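Local coordinates for NOL1/NOP2/sun family protein (Enterococcus faecium, PDB 3M4X) that probably methylates ribosomal RNA, joining a Rossmann-fold methyltransferase domain to a C-terminal PUA-like RNA-binding domain, at residues 405-410 / 415-420; 78-83 / 428-433; 384-389 / 447-452; 44-49 / 388-393. All blocks are in the same frame, centred on the assembly; numbering follows the deposited sequence.

Contact 1 (405-410 / 415-420); sequences QKEWQS and ETFQRD
Glu407, on the first turn of helix 405-413, meets Phe417 and Arg419 of the short edge strand 417-418 and the residue after it, a local helix-to-strand packing within the PUA-like domain. Its aliphatic part lies over the Phe417 ring: CB sits 4.2 Å from the ring centroid of Phe417, 11° off the normal, a CH-pi contact. With CG turned beside the backbone N (chi1 -80°) and the chain extended beyond it, the carboxylate passes the ring and reaches the guanidinium of Arg419. The salt bridge is end-on and two-pronged. Arg419 NH2 gives a nearly straight bond to Glu407 OE1 (2.9 Å, 173°), met on the syn side, whereas Arg419 NH1 reaches Glu407 OE2 at 2.9 Å from above the carboxylate plane. The bend of Arg419 at chi2 and chi3 brings its end back to Glu407; NH2 also bonds to Pro402 O of strand 400-403, and Glu407 OE1 also accepts from Thr404 N, so both ions are tied to the chain leading into the helix. At Ser410, OG bonds to Lys406 O one turn back, on the opposite face of that carbonyl from Ser410 N. The turn out of the helix is closed by Glu415 N, which donates to Ser410 O at 2.8 Å.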
loop_
_atom_site.group_PDB
_atom_site.type_symbol
_atom_site.label_atom_id
_atom_site.label_comp_id
_atom_site.label_asym_id
_atom_site.label_seq_id
_atom_site.Cartn_x
_atom_site.Cartn_y
_atom_site.Cartn_z
ATOM N N GLN A 405 22.214 -2.123 18.304
ATOM C CA GLN A 405 21.390 -3.192 17.732
ATOM C C GLN A 405 21.011 -4.245 18.778
ATOM O O GLN A 405 19.885 -4.749 18.779
ATOM C CB GLN A 405 22.030 -3.815 16.495
ATOM C CG GLN A 405 23.476 -4.231 16.669
ATOM C CD GLN A 405 23.634 -5.653 17.201
ATOM O OE1 GLN A 405 24.609 -5.962 17.902
ATOM N NE2 GLN A 405 22.678 -6.527 16.870
ATOM N N LYS A 406 21.938 -4.540 19.689
ATOM C CA LYS A 406 21.656 -5.436 20.807
ATOM C C LYS A 406 20.474 -4.954 21.626
ATOM O O LYS A 406 19.594 -5.741 21.993
ATOM C CB LYS A 406 22.876 -5.583 21.710
ATOM C CG LYS A 406 23.666 -6.840 21.455
ATOM C CD LYS A 406 24.655 -7.095 22.582
ATOM C CE LYS A 406 25.538 -8.281 22.249
ATOM N NZ LYS A 406 26.079 -8.122 20.873
ATOM N N GLU A 407 20.461 -3.656 21.920
ATOM C CA GLU A 407 19.317 -3.053 22.585
ATOM C C GLU A 407 18.063 -3.140 21.709
ATOM O O GLU A 407 16.957 -3.395 22.204
ATOM C CB GLU A 407 19.629 -1.613 23.010
ATOM C CG GLU A 407 20.432 -1.550 24.298
ATOM C CD GLU A 407 21.106 -0.213 24.525
ATOM O OE1 GLU A 407 21.036 0.656 23.631
ATOM O OE2 GLU A 407 21.716 -0.034 25.603
ATOM N N TRP A 408 18.232 -2.959 20.405
ATOM C CA TRP A 408 17.119 -3.202 19.488
ATOM C C TRP A 408 16.576 -4.631 19.653
ATOM O O TRP A 408 15.362 -4.836 19.780
ATOM C CB TRP A 408 17.500 -2.910 18.026
ATOM C CG TRP A 408 16.374 -3.238 17.070
ATOM C CD1 TRP A 408 15.330 -2.428 16.717
ATOM C CD2 TRP A 408 16.163 -4.483 16.389
ATOM N NE1 TRP A 408 14.488 -3.092 15.848
ATOM C CE2 TRP A 408 14.980 -4.350 15.627
ATOM C CE3 TRP A 408 16.868 -5.690 16.334
ATOM C CZ2 TRP A 408 14.485 -5.381 14.828
ATOM C CZ3 TRP A 408 16.368 -6.718 15.539
ATOM C CH2 TRP A 408 15.188 -6.550 14.797
ATOM N N GLN A 409 17.476 -5.615 19.662
ATOM C CA GLN A 409 17.083 -7.005 19.904
ATOM C C GLN A 409 16.234 -7.149 21.171
ATOM O O GLN A 409 15.145 -7.723 21.133
ATOM C CB GLN A 409 18.316 -7.907 20.021
ATOM C CG GLN A 409 18.515 -8.864 18.863
ATOM C CD GLN A 409 19.686 -8.472 17.975
ATOM O OE1 GLN A 409 20.507 -7.634 18.346
ATOM N NE2 GLN A 409 19.767 -9.084 16.797
ATOM N N SER A 410 16.743 -6.629 22.289
ATOM C CA SER A 410 16.045 -6.699 23.575
ATOM C C SER A 410 14.702 -5.999 23.509
ATOM O O SER A 410 13.701 -6.492 24.029
ATOM C CB SER A 410 16.887 -6.054 24.675
ATOM O OG SER A 410 18.217 -6.532 24.635
ATOM N N GLU A 415 11.864 -6.692 26.115
ATOM C CA GLU A 415 12.604 -6.523 27.354
ATOM C C GLU A 415 13.056 -5.088 27.602
ATOM O O GLU A 415 13.319 -4.321 26.669
ATOM C CB GLU A 415 13.802 -7.467 27.385
ATOM C CG GLU A 415 13.399 -8.933 27.502
ATOM C CD GLU A 415 14.557 -9.876 27.260
ATOM O OE1 GLU A 415 15.394 -9.566 26.384
ATOM O OE2 GLU A 415 14.629 -10.927 27.940
ATOM N N THR A 416 13.133 -4.733 28.877
ATOM C CA THR A 416 13.690 -3.457 29.275
ATOM C C THR A 416 15.191 -3.523 29.036
ATOM O O THR A 416 15.760 -4.604 28.975
ATOM C CB THR A 416 13.423 -3.182 30.766
ATOM O OG1 THR A 416 14.364 -3.903 31.569
ATOM C CG2 THR A 416 12.016 -3.611 31.151
ATOM N N PHE A 417 15.819 -2.368 28.847
ATOM C CA PHE A 417 17.274 -2.270 28.889
ATOM C C PHE A 417 17.644 -1.060 29.744
ATOM O O PHE A 417 16.766 -0.304 30.174
ATOM C CB PHE A 417 17.896 -2.201 27.487
ATOM C CG PHE A 417 17.469 -1.000 26.677
ATOM C CD1 PHE A 417 18.282 0.118 26.589
ATOM C CD2 PHE A 417 16.269 -1.004 25.978
ATOM C CE1 PHE A 417 17.897 1.218 25.843
ATOM C CE2 PHE A 417 15.882 0.092 25.227
ATOM C CZ PHE A 417 16.695 1.207 25.164
ATOM N N GLN A 418 18.929 -0.875 30.002
ATOM C CA GLN A 418 19.346 0.131 30.974
ATOM C C GLN A 418 19.975 1.353 30.316
ATOM O O GLN A 418 20.819 1.230 29.430
ATOM C CB GLN A 418 20.318 -0.486 31.987
ATOM C CG GLN A 418 20.877 0.503 33.003
ATOM C CD GLN A 418 22.258 0.108 33.502
ATOM O OE1 GLN A 418 22.753 0.646 34.499
ATOM N NE2 GLN A 418 22.890 -0.836 32.805
ATOM N N ARG A 419 19.554 2.537 30.750
ATOM C CA ARG A 419 20.167 3.776 30.291
ATOM C C ARG A 419 20.027 4.869 31.355
ATOM O O ARG A 419 18.915 5.249 31.742
ATOM C CB ARG A 419 19.560 4.246 28.955
ATOM C CG ARG A 419 20.245 5.498 28.401
ATOM C CD ARG A 419 21.613 5.180 27.804
ATOM N NE ARG A 419 21.485 4.825 26.389
ATOM C CZ ARG A 419 21.309 3.591 25.925
ATOM N NH1 ARG A 419 21.257 2.562 26.757
ATOM N NH2 ARG A 419 21.197 3.384 24.620
ATOM N N ASP A 420 21.157 5.372 31.825
ATOM C CA ASP A 420 21.144 6.378 32.874
ATOM C C ASP A 420 20.282 7.576 32.502
ATOM O O ASP A 420 20.421 8.136 31.410
ATOM C CB ASP A 420 22.565 6.837 33.175
ATOM C CG ASP A 420 23.340 5.823 33.986
ATOM O OD1 ASP A 420 22.811 4.711 34.211
ATOM O OD2 ASP A 420 24.476 6.147 34.400
#

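Contact 2 (78-83 / 428-433); sequences KSFLHQ and LVLDKI
This is a buried apolar contact between domains: the short helix 80-83 of the N-terminal region packs against the hairpin turn that links strands 426-430 and 433-441 of the PUA-like domain. No hydrogen bond joins 78-83 to 428-433, though Gln83 NE2 bonds to Val435 O farther on. The Phe80 side chain stands between its backbone N and carbonyl carbon (chi1 54°), which presents one ring face to Leu430. Methyl CD2 of Leu430 rests on that face as a CH-pi contact, 3.7 Å from the Phe80 centroid and displaced toward the CG end of the ring, where it comes within 3.5 Å of Phe80 CG. The CD1 methyl of Ile433 fits between two residues of the helix, touching Phe80 CD1 and Leu81 CD2 at 3.7 Å each. Tyr56 of helix 49-56 meets the Phe80 ring edge-to-face, and Met52 of the same helix touches Ile433, so the N-terminal region contributes two helices. Leu430 and Ile433 end the turn, and their backbones pair in both directions: Leu430 N to Ile433 O and Ile433 N to Leu430 O are both 2.7 Å. Asp431 and Lys432 occupy the corner positions, completing the type II' turn of a tight two-residue beta-hairpin.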
loop_
_atom_site.group_PDB
_atom_site.type_symbol
_atom_site.label_atom_id
_atom_site.label_comp_id
_atom_site.label_asym_id
_atom_site.label_seq_id
_atom_site.Cartn_x
_atom_site.Cartn_y
_atom_site.Cartn_z
ATOM N N LYS A 78 12.649 -10.261 10.005
ATOM C CA LYS A 78 12.896 -10.203 11.439
ATOM C C LYS A 78 13.988 -9.207 11.786
ATOM O O LYS A 78 14.401 -9.135 12.935
ATOM C CB LYS A 78 13.297 -11.576 11.989
ATOM C CG LYS A 78 12.348 -12.711 11.639
ATOM C CD LYS A 78 11.388 -12.998 12.784
ATOM C CE LYS A 78 11.199 -14.500 12.987
ATOM N NZ LYS A 78 10.679 -15.186 11.765
ATOM N N SER A 79 14.483 -8.447 10.819
ATOM C CA SER A 79 15.440 -7.412 11.197
ATOM C C SER A 79 14.811 -6.023 11.283
ATOM O O SER A 79 13.597 -5.868 11.106
ATOM C CB SER A 79 16.685 -7.399 10.312
ATOM O OG SER A 79 17.795 -6.876 11.040
ATOM N N PHE A 80 15.648 -5.020 11.552
ATOM C CA PHE A 80 15.154 -3.710 11.950
ATOM C C PHE A 80 14.724 -2.818 10.791
ATOM O O PHE A 80 13.828 -1.983 10.972
ATOM C CB PHE A 80 16.157 -2.987 12.862
ATOM C CG PHE A 80 17.521 -2.876 12.282
ATOM C CD1 PHE A 80 17.823 -1.868 11.380
ATOM C CD2 PHE A 80 18.510 -3.772 12.636
ATOM C CE1 PHE A 80 19.087 -1.765 10.828
ATOM C CE2 PHE A 80 19.788 -3.673 12.092
ATOM C CZ PHE A 80 20.076 -2.666 11.191
ATOM N N LEU A 81 15.344 -2.976 9.616
ATOM C CA LEU A 81 14.905 -2.185 8.461
ATOM C C LEU A 81 13.457 -2.537 8.108
ATOM O O LEU A 81 12.670 -1.679 7.712
ATOM C CB LEU A 81 15.809 -2.388 7.242
ATOM C CG LEU A 81 17.255 -1.891 7.312
ATOM C CD1 LEU A 81 18.054 -2.354 6.080
ATOM C CD2 LEU A 81 17.346 -0.385 7.467
ATOM N N HIS A 82 13.112 -3.808 8.246
ATOM C CA HIS A 82 11.751 -4.219 7.987
ATOM C C HIS A 82 10.799 -3.827 9.103
ATOM O O HIS A 82 9.719 -3.317 8.826
ATOM C CB HIS A 82 11.634 -5.725 7.741
ATOM C CG HIS A 82 10.215 -6.189 7.629
ATOM N ND1 HIS A 82 9.458 -6.541 8.728
ATOM C CD2 HIS A 82 9.395 -6.297 6.558
ATOM C CE1 HIS A 82 8.240 -6.869 8.335
ATOM N NE2 HIS A 82 8.177 -6.730 7.020
ATOM N N GLN A 83 11.185 -4.096 10.350
ATOM C CA GLN A 83 10.355 -3.754 11.511
ATOM C C GLN A 83 9.953 -2.279 11.521
ATOM O O GLN A 83 8.804 -1.943 11.803
ATOM C CB GLN A 83 11.071 -4.109 12.823
ATOM C CG GLN A 83 10.432 -3.523 14.096
ATOM C CD GLN A 83 11.026 -2.169 14.500
ATOM O OE1 GLN A 83 12.244 -1.968 14.422
ATOM N NE2 GLN A 83 10.162 -1.234 14.939
ATOM N N LEU A 428 13.025 5.804 20.654
ATOM C CA LEU A 428 14.220 4.983 20.451
ATOM C C LEU A 428 14.675 5.078 18.999
ATOM O O LEU A 428 13.877 4.907 18.084
ATOM C CB LEU A 428 13.950 3.529 20.845
ATOM C CG LEU A 428 13.324 3.408 22.238
ATOM C CD1 LEU A 428 13.306 1.971 22.725
ATOM C CD2 LEU A 428 14.048 4.282 23.240
ATOM N N VAL A 429 15.952 5.384 18.789
ATOM C CA VAL A 429 16.480 5.576 17.441
ATOM C C VAL A 429 17.735 4.733 17.220
ATOM O O VAL A 429 18.708 4.850 17.966
ATOM C CB VAL A 429 16.790 7.065 17.146
ATOM C CG1 VAL A 429 17.425 7.225 15.777
ATOM C CG2 VAL A 429 15.526 7.914 17.240
ATOM N N LEU A 430 17.698 3.882 16.195
ATOM C CA LEU A 430 18.844 3.060 15.808
ATOM C C LEU A 430 19.545 3.730 14.636
ATOM O O LEU A 430 19.038 3.741 13.513
ATOM C CB LEU A 430 18.380 1.651 15.418
ATOM C CG LEU A 430 19.377 0.555 15.036
ATOM C CD1 LEU A 430 20.422 0.321 16.122
ATOM C CD2 LEU A 430 18.607 -0.729 14.761
ATOM N N ASP A 431 20.718 4.286 14.904
ATOM C CA ASP A 431 21.445 5.093 13.928
ATOM C C ASP A 431 20.576 6.290 13.577
ATOM O O ASP A 431 20.617 7.311 14.273
ATOM C CB ASP A 431 21.825 4.277 12.685
ATOM C CG ASP A 431 22.789 5.022 11.760
ATOM O OD1 ASP A 431 22.854 6.272 11.804
ATOM O OD2 ASP A 431 23.499 4.352 10.983
ATOM N N LYS A 432 19.767 6.160 12.524
ATOM C CA LYS A 432 18.823 7.217 12.165
ATOM C C LYS A 432 17.386 6.705 12.075
ATOM O O LYS A 432 16.469 7.434 11.678
ATOM C CB LYS A 432 19.241 7.879 10.850
ATOM C CG LYS A 432 20.436 8.819 10.969
ATOM C CD LYS A 432 20.695 9.513 9.642
ATOM C CE LYS A 432 22.019 10.262 9.677
ATOM N NZ LYS A 432 22.334 10.905 8.370
ATOM N N ILE A 433 17.193 5.450 12.462
ATOM C CA ILE A 433 15.899 4.796 12.326
ATOM C C ILE A 433 15.103 4.846 13.621
ATOM O O ILE A 433 15.522 4.266 14.628
ATOM C CB ILE A 433 16.061 3.319 11.986
ATOM C CG1 ILE A 433 16.965 3.133 10.774
ATOM C CG2 ILE A 433 14.700 2.676 11.760
ATOM C CD1 ILE A 433 17.392 1.686 10.582
#

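Contact 3 (384-389 / 447-452); sequences PSYALA and NFFPKG
Tyr386 and Phe449 run side by side and point the same way, with their ring planes 82° apart and their centroids separated by 5.4 Å. The pair is oblique. Phe449 CE1 makes the closest approach, lying 3.3 Å from Tyr386 OH and 3.6 Å from Tyr386 CE1, so the phenol oxygen comes to the edge of the phenylalanine ring, near its plane. With CG anti to the backbone N (chi1 -172°), Tyr386 extends from the first turn of helix 386-390 toward Phe449, which lies in the loop after strand 444-447. Pro450 crosses Tyr386 at about a right angle and lies over one face of its ring: Pro450 CG is 3.5 Å from Tyr386 CG, and Pro450 CD stands 25° off the ring normal in a CH-pi contact. Each backbone is braced locally. Ser385 is the N-cap of the helix, its OG accepting from Leu388 N at 3.1 Å, while Asn447 OD1 accepts from Phe449 N in an Asx turn that shapes the loop just ahead of the aromatic residue. Tyr411 meets Phe449 from helix 405-413, and Leu453 also touches Tyr386. The hydroxyl of Tyr386 has its polar partner in Gln83 NE2, from the N-terminal region. A buried, largely apolar seam thus joins the first C-terminal domain to the PUA-like domain, and its phenol oxygen is satisfied by a third part of the chain.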
loop_
_atom_site.group_PDB
_atom_site.type_symbol
_atom_site.label_atom_id
_atom_site.label_comp_id
_atom_site.label_asym_id
_atom_site.label_seq_id
_atom_site.Cartn_x
_atom_site.Cartn_y
_atom_site.Cartn_z
ATOM N N PRO A 384 1.939 7.596 24.274
ATOM C CA PRO A 384 2.184 7.793 22.846
ATOM C C PRO A 384 2.200 6.427 22.153
ATOM O O PRO A 384 2.497 5.410 22.791
ATOM C CB PRO A 384 3.593 8.409 22.804
ATOM C CG PRO A 384 3.997 8.622 24.235
ATOM C CD PRO A 384 3.163 7.742 25.077
ATOM N N SER A 385 1.907 6.406 20.858
ATOM C CA SER A 385 1.748 5.141 20.146
ATOM C C SER A 385 2.953 4.749 19.297
ATOM O O SER A 385 3.805 5.574 18.951
ATOM C CB SER A 385 0.546 5.224 19.221
ATOM O OG SER A 385 0.820 6.176 18.210
ATOM N N TYR A 386 2.979 3.466 18.949
ATOM C CA TYR A 386 3.916 2.906 17.996
ATOM C C TYR A 386 3.778 3.637 16.667
ATOM O O TYR A 386 4.775 3.986 16.034
ATOM C CB TYR A 386 3.592 1.429 17.833
ATOM C CG TYR A 386 4.579 0.612 17.019
ATOM C CD1 TYR A 386 5.911 0.524 17.389
ATOM C CD2 TYR A 386 4.160 -0.120 15.919
ATOM C CE1 TYR A 386 6.806 -0.239 16.668
ATOM C CE2 TYR A 386 5.050 -0.893 15.195
ATOM C CZ TYR A 386 6.373 -0.947 15.575
ATOM O OH TYR A 386 7.271 -1.711 14.860
ATOM N N ALA A 387 2.543 3.896 16.255
ATOM C CA ALA A 387 2.294 4.567 14.982
ATOM C C ALA A 387 3.001 5.917 14.928
ATOM O O ALA A 387 3.633 6.263 13.923
ATOM C CB ALA A 387 0.787 4.728 14.730
ATOM N N LEU A 388 2.879 6.687 16.007
ATOM C CA LEU A 388 3.453 8.023 16.066
ATOM C C LEU A 388 4.979 7.944 15.973
ATOM O O LEU A 388 5.610 8.670 15.193
ATOM C CB LEU A 388 3.011 8.735 17.357
ATOM C CG LEU A 388 3.639 10.101 17.647
ATOM C CD1 LEU A 388 3.505 11.027 16.467
ATOM C CD2 LEU A 388 3.023 10.726 18.881
ATOM N N ALA A 389 5.569 7.050 16.759
ATOM C CA ALA A 389 7.000 6.784 16.660
ATOM C C ALA A 389 7.438 6.555 15.211
ATOM O O ALA A 389 8.382 7.184 14.736
ATOM C CB ALA A 389 7.393 5.582 17.532
ATOM N N ASN A 447 9.443 -0.802 28.320
ATOM C CA ASN A 447 9.193 -1.281 26.970
ATOM C C ASN A 447 7.801 -1.011 26.418
ATOM O O ASN A 447 6.796 -1.454 26.981
ATOM C CB ASN A 447 9.506 -2.772 26.872
ATOM C CG ASN A 447 9.381 -3.283 25.460
ATOM O OD1 ASN A 447 8.293 -3.299 24.894
ATOM N ND2 ASN A 447 10.499 -3.673 24.871
ATOM N N PHE A 448 7.752 -0.292 25.301
ATOM C CA PHE A 448 6.487 -0.049 24.627
ATOM C C PHE A 448 6.452 -0.515 23.178
ATOM O O PHE A 448 5.713 0.025 22.345
ATOM C CB PHE A 448 6.055 1.404 24.803
ATOM C CG PHE A 448 5.581 1.685 26.189
ATOM C CD1 PHE A 448 6.479 2.012 27.185
ATOM C CD2 PHE A 448 4.249 1.536 26.517
ATOM C CE1 PHE A 448 6.054 2.226 28.470
ATOM C CE2 PHE A 448 3.816 1.752 27.811
ATOM C CZ PHE A 448 4.721 2.098 28.785
ATOM N N PHE A 449 7.248 -1.539 22.888
ATOM C CA PHE A 449 7.080 -2.254 21.635
ATOM C C PHE A 449 5.800 -3.068 21.753
ATOM O O PHE A 449 5.647 -3.848 22.699
ATOM C CB PHE A 449 8.274 -3.156 21.337
ATOM C CG PHE A 449 8.269 -3.709 19.933
ATOM C CD1 PHE A 449 8.342 -2.858 18.843
ATOM C CD2 PHE A 449 8.178 -5.073 19.705
ATOM C CE1 PHE A 449 8.333 -3.352 17.557
ATOM C CE2 PHE A 449 8.167 -5.576 18.417
ATOM C CZ PHE A 449 8.251 -4.718 17.343
ATOM N N PRO A 450 4.859 -2.869 20.817
ATOM C CA PRO A 450 3.556 -3.541 20.896
ATOM C C PRO A 450 3.698 -5.036 21.174
ATOM O O PRO A 450 4.492 -5.713 20.512
ATOM C CB PRO A 450 2.943 -3.269 19.517
ATOM C CG PRO A 450 3.516 -1.929 19.148
ATOM C CD PRO A 450 4.929 -1.936 19.679
ATOM N N LYS A 451 2.947 -5.524 22.161
ATOM C CA LYS A 451 3.057 -6.906 22.624
ATOM C C LYS A 451 2.843 -7.897 21.486
ATOM O O LYS A 451 3.478 -8.948 21.440
ATOM C CB LYS A 451 2.048 -7.175 23.745
ATOM C CG LYS A 451 2.171 -6.230 24.932
ATOM C CD LYS A 451 1.082 -6.466 25.973
ATOM C CE LYS A 451 1.232 -5.502 27.144
ATOM N NZ LYS A 451 0.170 -5.673 28.178
ATOM N N GLY A 452 1.954 -7.548 20.562
ATOM C CA GLY A 452 1.621 -8.426 19.453
ATOM C C GLY A 452 2.721 -8.563 18.416
ATOM O O GLY A 452 2.589 -9.342 17.474
#

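Contact 4 (44-49 / 388-393); sequences PLKPAG and LALATK
Leu390 of the segment 388-393 offers its carbonyl to Lys46 in the loop before helix 49-56; the contact joins a type II beta turn (Lys46 to Gly49) of the N-terminal region to a segment of the first C-terminal domain. Lys46 NZ donates to Leu390 O at 2.8 Å, in the carbonyl plane and on a lone pair. The lysine sets off with its CB pointing away from 388-393; a bend at chi2 (-75°) then carries its amino group back, with NZ 3.7 Å from Leu390 CB. Ala84 O and Arg152 O also accept from this nitrogen, so a buried ammonium group is held by three main-chain carbonyls, which would be expected to favour its charged form. Two residues on, Thr392 turns OG1 back to Leu388 O and Ala389 O, which both lie within reach of its single proton. Its own carbonyl faces the turn: Thr392 O lies 3.4 Å from Pro47 CD, and a water lying 2.6 Å from Leu45 O and 3.2 Å from Thr392 O sits between the two backbones. Pro47 is also touched by Pro434 of the PUA-like domain, which places the turn where three parts of the fold converge. Lys393 and Pro47 have the nearest CA atoms of the two segments, 5.4 Å apart. The side chain of Lys393 leads away, while Lys393 O lies 3.8 Å from Pro47 CG.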
loop_
_atom_site.group_PDB
_atom_site.type_symbol
_atom_site.label_atom_id
_atom_site.label_comp_id
_atom_site.label_asym_id
_atom_site.label_seq_id
_atom_site.Cartn_x
_atom_site.Cartn_y
_atom_site.Cartn_z
ATOM N N PRO A 44 10.640 6.699 1.203
ATOM C CA PRO A 44 10.947 8.136 1.190
ATOM C C PRO A 44 10.217 8.879 2.304
ATOM O O PRO A 44 10.544 10.029 2.586
ATOM C CB PRO A 44 10.412 8.618 -0.165
ATOM C CG PRO A 44 9.992 7.380 -0.919
ATOM C CD PRO A 44 9.813 6.277 0.054
ATOM N N LEU A 45 9.232 8.238 2.924
ATOM C CA LEU A 45 8.572 8.832 4.085
ATOM C C LEU A 45 9.456 8.826 5.336
ATOM O O LEU A 45 9.228 9.605 6.266
ATOM C CB LEU A 45 7.251 8.123 4.376
ATOM C CG LEU A 45 6.242 8.135 3.218
ATOM C CD1 LEU A 45 5.023 7.303 3.564
ATOM C CD2 LEU A 45 5.838 9.570 2.843
ATOM N N LYS A 46 10.468 7.957 5.353
ATOM C CA LYS A 46 11.303 7.773 6.540
ATOM C C LYS A 46 12.536 8.681 6.570
ATOM O O LYS A 46 13.078 9.030 5.534
ATOM C CB LYS A 46 11.746 6.308 6.650
ATOM C CG LYS A 46 10.601 5.306 6.763
ATOM C CD LYS A 46 9.987 5.345 8.159
ATOM C CE LYS A 46 8.759 4.461 8.209
ATOM N NZ LYS A 46 8.410 4.038 9.581
ATOM N N PRO A 47 12.977 9.068 7.776
ATOM C CA PRO A 47 14.267 9.760 7.933
ATOM C C PRO A 47 15.402 8.945 7.315
ATOM O O PRO A 47 15.606 7.813 7.742
ATOM C CB PRO A 47 14.471 9.801 9.460
ATOM C CG PRO A 47 13.120 9.610 10.057
ATOM C CD PRO A 47 12.295 8.825 9.062
ATOM N N ALA A 48 16.129 9.506 6.353
ATOM C CA ALA A 48 17.238 8.784 5.711
ATOM C C ALA A 48 16.837 7.405 5.200
ATOM O O ALA A 48 17.570 6.435 5.369
ATOM C CB ALA A 48 18.424 8.649 6.679
ATOM N N GLY A 49 15.666 7.304 4.589
ATOM C CA GLY A 49 15.173 6.014 4.158
ATOM C C GLY A 49 16.159 5.251 3.295
ATOM O O GLY A 49 16.495 4.104 3.580
ATOM N N LEU A 388 2.879 6.687 16.007
ATOM C CA LEU A 388 3.453 8.023 16.066
ATOM C C LEU A 388 4.979 7.944 15.973
ATOM O O LEU A 388 5.610 8.670 15.193
ATOM C CB LEU A 388 3.011 8.735 17.357
ATOM C CG LEU A 388 3.639 10.101 17.647
ATOM C CD1 LEU A 388 3.505 11.027 16.467
ATOM C CD2 LEU A 388 3.023 10.726 18.881
ATOM N N ALA A 389 5.569 7.050 16.759
ATOM C CA ALA A 389 7.000 6.784 16.660
ATOM C C ALA A 389 7.438 6.555 15.211
ATOM O O ALA A 389 8.382 7.184 14.736
ATOM C CB ALA A 389 7.393 5.582 17.532
ATOM N N LEU A 390 6.739 5.660 14.519
ATOM C CA LEU A 390 7.094 5.271 13.148
ATOM C C LEU A 390 6.700 6.277 12.057
ATOM O O LEU A 390 7.083 6.114 10.901
ATOM C CB LEU A 390 6.530 3.886 12.821
ATOM C CG LEU A 390 7.496 2.751 13.200
ATOM C CD1 LEU A 390 7.843 2.777 14.689
ATOM C CD2 LEU A 390 6.945 1.396 12.806
ATOM N N ALA A 391 5.964 7.325 12.430
ATOM C CA ALA A 391 5.645 8.424 11.502
ATOM C C ALA A 391 6.507 9.653 11.752
ATOM O O ALA A 391 6.275 10.713 11.170
ATOM C CB ALA A 391 4.178 8.800 11.605
ATOM N N THR A 392 7.504 9.521 12.620
ATOM C CA THR A 392 8.366 10.653 12.929
ATOM C C THR A 392 9.250 10.917 11.731
ATOM O O THR A 392 9.864 9.996 11.208
ATOM C CB THR A 392 9.292 10.371 14.133
ATOM O OG1 THR A 392 8.508 10.028 15.275
ATOM C CG2 THR A 392 10.133 11.601 14.454
ATOM N N LYS A 393 9.330 12.171 11.307
ATOM C CA LYS A 393 10.209 12.511 10.198
ATOM C C LYS A 393 11.397 13.378 10.620
ATOM O O LYS A 393 12.439 13.364 9.989
ATOM C CB LYS A 393 9.418 13.178 9.063
ATOM C CG LYS A 393 8.006 13.612 9.442
ATOM C CD LYS A 393 7.049 13.476 8.263
ATOM C CE LYS A 393 5.688 14.097 8.572
ATOM N NZ LYS A 393 4.764 14.019 7.401
HETATM O O HOH W 1 8.209 9.057 8.588
#

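Overall arrangement
All four contacts lie on the same side of the chain's centre; contacts 2, 3 and 4 join the N-terminal region, the first C-terminal domain and the PUA-like domain pairwise. Contact 1 is internal to the PUA-like domain, but its Trp408 NE1 lies 2.9 Å from Gln83 OE1 of contact 2, probably a hydrogen bond. The amide's other end, Gln83 NE2, is 2.9 Å from Tyr386 OH of contact 3, so one glutamine bridges three contacts. Contacts 2 and 4, centres about 11 Å apart, meet through Lys432 and the turn at Pro47 and Ala48. Contacts 3 and 4 share Leu388 and Ala389 of helix 386-390. Contacts 1 and 4 stay about 9 Å apart at their nearest atoms.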